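Local coordinates for protein hydroalkoxylation enzyme phnH (Penicillium herquei, PDB 6JJT) that catalyses an enantioselective intramolecular hydroalkoxylation that closes a prenylated phenalenone to (2'R)-atrovenetin in fungal herqueinone biosynthesis, working as a homotetramer, at residues I92-S95 / D96-I100. Numbering follows the deposited sequence.
Sequences IQTS and DGANI
The hydroxyl of Thr94 works both ways across this tight hairpin. It donates to the carboxylate of Asp96 (OG1 to OD1, 2.8 Å), meeting that oxygen nearly head-on, and it accepts the backbone N-H of Ala98, with Ala98 N 3.0 Å from Thr94 OG1. The chi1 of 64° sets OG1 between Thr94's own backbone N and carbonyl carbon, within range of both partners, and leaves the methyl CG2 to pack on Ile100, 3.6 Å from its CD1. That carboxylate is held as well from the loop after strand 110-116: Tyr122 hydrogen-bonds OD1, and Lys121 makes a salt bridge with OD2.

The backbone here makes a type I turn from Thr94 to Gly97, closed by Gly97 N to Thr94 O at 2.8 Å; the donor sits well above the carbonyl plane. Gly97 has a positive phi of 102°, a conformation that suits a residue without a side chain. Next comes Thr94 N to Ala98 O (2.9 Å), and then Ile92 and Ile100 exchange a pair of backbone bonds, N to O in each direction. In the intervening non-hydrogen-bonded pair, the side chains of Gln93 and Asn99 lie side by side on one face of the sheet and point the same way, their amide planes 13° apart. Asn99 ND2 bonds the carbonyl of Ile41 in a second subunit, whose Tyr40 packs on both side chains. In the turn, Ser95 OG hydrogen-bonds Asp66, just ahead of strand 67-79.

This is a 3:5 beta hairpin, a type I turn followed by a G1 bulge at Gly97, linking neighbouring antiparallel strands 84-94 and 99-107 at one end of the eight-stranded barrel of this DUF3237 protein, beside a subunit interface.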
ATOM      1  N   ILE D  92       4.468  16.620   8.178  1.00 10.68           N
ATOM      2  CA  ILE D  92       4.743  17.594   9.239  1.00 11.13           C
ATOM      3  C   ILE D  92       5.896  18.457   8.778  1.00 11.60           C
ATOM      4  O   ILE D  92       6.918  17.933   8.324  1.00 12.81           O
ATOM      5  CB  ILE D  92       5.117  16.877  10.560  1.00 12.11           C
ATOM      6  CG1 ILE D  92       3.906  16.129  11.104  1.00 13.11           C
ATOM      7  CG2 ILE D  92       5.647  17.893  11.587  1.00 13.58           C
ATOM      8  CD1 ILE D  92       4.208  15.301  12.347  1.00 14.66           C
ATOM      9  N   GLN D  93       5.707  19.768   8.830  1.00 13.43           N
ATOM     10  CA  GLN D  93       6.872  20.645   8.759  1.00 14.00           C
ATOM     11  C   GLN D  93       7.140  21.201  10.168  1.00 14.61           C
ATOM     12  O   GLN D  93       6.258  21.815  10.784  1.00 16.29           O
ATOM     13  CB  GLN D  93       6.644  21.730   7.701  1.00 15.22           C
ATOM     14  CG  GLN D  93       7.891  22.573   7.455  1.00 17.33           C
ATOM     15  CD  GLN D  93       7.787  23.360   6.167  1.00 20.11           C
ATOM     16  OE1 GLN D  93       8.263  22.982   5.089  1.00 20.75           O
ATOM     17  NE2 GLN D  93       7.108  24.497   6.239  1.00 23.03           N
ATOM     18  N   THR D  94       8.349  20.955  10.690  1.00 15.62           N
ATOM     19  CA  THR D  94       8.650  21.381  12.043  1.00 16.25           C
ATOM     20  C   THR D  94       8.863  22.892  12.071  1.00 18.47           C
ATOM     21  O   THR D  94       9.088  23.510  11.045  1.00 16.11           O
ATOM     22  CB  THR D  94       9.898  20.651  12.566  1.00 18.00           C
ATOM     23  OG1 THR D  94      10.974  21.064  11.739  1.00 17.05           O
ATOM     24  CG2 THR D  94       9.796  19.136  12.522  1.00 17.14           C
ATOM     25  N   SER D  95       8.888  23.435  13.298  1.00 19.89           N
ATOM     26  CA  SER D  95       9.127  24.866  13.537  1.00 23.50           C
ATOM     27  C   SER D  95      10.434  25.333  12.895  1.00 24.24           C
ATOM     28  O   SER D  95      10.504  26.446  12.377  1.00 25.28           O
ATOM     29  CB  SER D  95       9.106  25.180  15.014  1.00 26.86           C
ATOM     30  OG  SER D  95       9.947  24.291  15.716  1.00 29.80           O
ATOM     31  N   ASP D  96      11.439  24.450  12.831  1.00 23.53           N
ATOM     32  CA  ASP D  96      12.717  24.814  12.229  1.00 25.07           C
ATOM     33  C   ASP D  96      12.847  24.347  10.774  1.00 26.03           C
ATOM     34  O   ASP D  96      13.933  24.373  10.199  1.00 27.90           O
ATOM     35  CB  ASP D  96      13.889  24.432  13.146  1.00 26.08           C
ATOM     36  CG  ASP D  96      13.911  22.987  13.642  1.00 28.84           C
ATOM     37  OD1 ASP D  96      12.953  22.214  13.367  1.00 24.97           O
ATOM     38  OD2 ASP D  96      14.891  22.635  14.321  1.00 31.75           O
ATOM     39  N   GLY D  97      11.753  23.909  10.142  1.00 21.71           N
ATOM     40  CA  GLY D  97      11.768  23.802   8.692  1.00 20.55           C
ATOM     41  C   GLY D  97      11.948  22.387   8.120  1.00 19.39           C
ATOM     42  O   GLY D  97      12.030  22.243   6.889  1.00 23.54           O
ATOM     43  N   ALA D  98      12.029  21.359   8.983  1.00 18.40           N
ATOM     44  CA  ALA D  98      12.252  20.002   8.479  1.00 17.46           C
ATOM     45  C   ALA D  98      10.918  19.363   8.070  1.00 13.83           C
ATOM     46  O   ALA D  98       9.917  19.551   8.760  1.00 14.88           O
ATOM     47  CB  ALA D  98      12.894  19.173   9.546  1.00 17.41           C
ATOM     48  N   ASN D  99      10.946  18.610   6.966  1.00 12.86           N
ATOM     49  CA  ASN D  99       9.761  17.910   6.487  1.00 12.16           C
ATOM     50  C   ASN D  99       9.848  16.450   6.926  1.00 10.78           C
ATOM     51  O   ASN D  99      10.876  15.812   6.724  1.00 11.67           O
ATOM     52  CB  ASN D  99       9.704  18.001   4.980  1.00 12.06           C
ATOM     53  CG  ASN D  99       9.422  19.390   4.456  1.00 12.77           C
ATOM     54  OD1 ASN D  99       8.827  20.180   5.191  1.00 13.81           O
ATOM     55  ND2 ASN D  99       9.832  19.637   3.234  1.00 12.83           N
ATOM     56  N   ILE D 100       8.737  15.933   7.455  1.00 11.19           N
ATOM     57  CA  ILE D 100       8.661  14.564   7.950  1.00 10.66           C
ATOM     58  C   ILE D 100       7.379  13.941   7.401  1.00 10.70           C
ATOM     59  O   ILE D 100       6.302  14.474   7.652  1.00 11.05           O
ATOM     60  CB  ILE D 100       8.636  14.511   9.493  1.00 12.00           C
ATOM     61  CG1 ILE D 100       9.826  15.255  10.113  1.00 12.81           C
ATOM     62  CG2 ILE D 100       8.471  13.078   9.989  1.00 12.78           C
ATOM     63  CD1 ILE D 100       9.653  15.617  11.577  1.00 14.89           C
TER